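Di-haem cytochrome c peroxidase family protein (Burkholderia thailandensis E264, PDB 6NX0) binds two c-type hemes, forms an unusually stable bis-Fe(IV) state and probably acts as a cytochrome c peroxidase. Local coordinates at residues T61-L65 with T81-A85. Residues are numbered along the deposited sequence.
Sequences TTVLL and TPQVA
Thr62 and Leu64 meet Pro82 and Val84 through side chains alone, with no hydrogen bond between the segments and 149 Å² buried, away from both heme sites. Thr61 and Thr62 are extended; Leu64 turns off that path (phi/psi -97/-23), while 81-84 stays extended throughout. The closest CA pair, Thr62 and Pro82, stands 7.6 Å apart, too far for backbone pairing, because strand 71-77 runs between the first and third strands and is antiparallel to both. The t rotamer of Thr62 brings CG2 within 4.0 Å of Pro82 CG and likewise 4.0 Å of Val84 CG1; threonine suits this place because its methyl packs here while OG1 hydrogen-bonds to Arg171. Leu64, in the mt rotamer, is long enough to reach across, with CD1 4.0 Å from Val84 CG1 and CD2 4.4 Å from Pro82 CG. Proline, with no NH to donate, holds an extended backbone (phi/psi -75/139) and turns its rigid apolar ring to Thr62 and Leu64; its backbone bonds to Phe174. Beta-branched Val84 (m) fits the strand and adds its methyls. The contact thus joins the first strand and the turn after it to the third strand of a curved three-stranded antiparallel beta-meander.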
loop_
_atom_site.group_PDB
_atom_site.type_symbol
_atom_site.label_atom_id
_atom_site.label_comp_id
_atom_site.label_asym_id
_atom_site.label_seq_id
_atom_site.Cartn_x
_atom_site.Cartn_y
_atom_site.Cartn_z
ATOM N N THR A 61 -14.931 -23.004 -6.534
ATOM C CA THR A 61 -13.812 -22.529 -5.738
ATOM C C THR A 61 -13.035 -21.460 -6.493
ATOM O O THR A 61 -13.114 -21.339 -7.718
ATOM C CB THR A 61 -12.854 -23.666 -5.375
ATOM O OG1 THR A 61 -12.315 -24.238 -6.578
ATOM C CG2 THR A 61 -13.573 -24.723 -4.565
ATOM N N THR A 62 -12.243 -20.705 -5.734
ATOM C CA THR A 62 -11.372 -19.696 -6.302
ATOM C C THR A 62 -10.079 -19.686 -5.497
ATOM O O THR A 62 -10.075 -20.013 -4.305
ATOM C CB THR A 62 -12.080 -18.321 -6.305
ATOM O OG1 THR A 62 -11.417 -17.437 -7.214
ATOM C CG2 THR A 62 -12.135 -17.719 -4.924
ATOM N N VAL A 63 -8.981 -19.337 -6.162
ATOM C CA VAL A 63 -7.671 -19.239 -5.518
ATOM C C VAL A 63 -7.324 -17.759 -5.381
ATOM O O VAL A 63 -7.156 -17.062 -6.389
ATOM C CB VAL A 63 -6.587 -19.979 -6.309
ATOM C CG1 VAL A 63 -5.248 -19.837 -5.626
ATOM C CG2 VAL A 63 -6.954 -21.469 -6.453
ATOM N N LEU A 64 -7.199 -17.302 -4.136
ATOM C CA LEU A 64 -7.017 -15.875 -3.858
ATOM C C LEU A 64 -5.562 -15.455 -3.662
ATOM O O LEU A 64 -5.259 -14.267 -3.814
ATOM C CB LEU A 64 -7.816 -15.479 -2.620
ATOM C CG LEU A 64 -9.335 -15.625 -2.766
ATOM C CD1 LEU A 64 -10.018 -15.324 -1.452
ATOM C CD2 LEU A 64 -9.864 -14.733 -3.892
ATOM N N LEU A 65 -4.673 -16.380 -3.305
ATOM C CA LEU A 65 -3.230 -16.176 -3.214
ATOM C C LEU A 65 -2.501 -17.297 -3.939
ATOM O O LEU A 65 -2.995 -18.428 -3.975
ATOM C CB LEU A 65 -2.752 -16.149 -1.759
ATOM C CG LEU A 65 -3.034 -14.869 -0.971
ATOM C CD1 LEU A 65 -2.689 -15.040 0.500
ATOM C CD2 LEU A 65 -2.276 -13.711 -1.578
ATOM N N THR A 81 -16.751 -10.593 -8.611
ATOM C CA THR A 81 -15.948 -10.600 -7.390
ATOM C C THR A 81 -16.442 -11.708 -6.465
ATOM O O THR A 81 -17.596 -11.658 -6.018
ATOM C CB THR A 81 -16.018 -9.259 -6.689
ATOM O OG1 THR A 81 -15.514 -8.251 -7.577
ATOM C CG2 THR A 81 -15.178 -9.275 -5.382
ATOM N N PRO A 82 -15.622 -12.705 -6.137
ATOM C CA PRO A 82 -16.134 -13.825 -5.344
ATOM C C PRO A 82 -16.320 -13.459 -3.883
ATOM O O PRO A 82 -15.499 -12.760 -3.276
ATOM C CB PRO A 82 -15.051 -14.903 -5.518
ATOM C CG PRO A 82 -13.805 -14.163 -5.790
ATOM C CD PRO A 82 -14.215 -12.903 -6.532
ATOM N N GLN A 83 -17.424 -13.924 -3.312
ATOM C CA GLN A 83 -17.586 -13.959 -1.875
ATOM C C GLN A 83 -17.181 -15.351 -1.407
ATOM O O GLN A 83 -17.587 -16.351 -2.008
ATOM C CB GLN A 83 -19.021 -13.653 -1.446
ATOM C CG GLN A 83 -19.195 -13.671 0.062
ATOM C CD GLN A 83 -20.605 -13.369 0.504
ATOM O OE1 GLN A 83 -21.433 -12.912 -0.292
ATOM N NE2 GLN A 83 -20.893 -13.621 1.778
ATOM N N VAL A 84 -16.353 -15.413 -0.371
ATOM C CA VAL A 84 -15.817 -16.689 0.080
ATOM C C VAL A 84 -16.289 -16.972 1.494
ATOM O O VAL A 84 -16.682 -16.079 2.254
ATOM C CB VAL A 84 -14.279 -16.740 0.009
ATOM C CG1 VAL A 84 -13.821 -16.715 -1.433
ATOM C CG2 VAL A 84 -13.678 -15.588 0.801
ATOM N N ALA A 85 -16.205 -18.258 1.856
ATOM C CA ALA A 85 -16.738 -18.741 3.122
ATOM C C ALA A 85 -15.786 -18.576 4.303
ATOM O O ALA A 85 -16.245 -18.589 5.449
ATOM C CB ALA A 85 -17.110 -20.218 2.980
#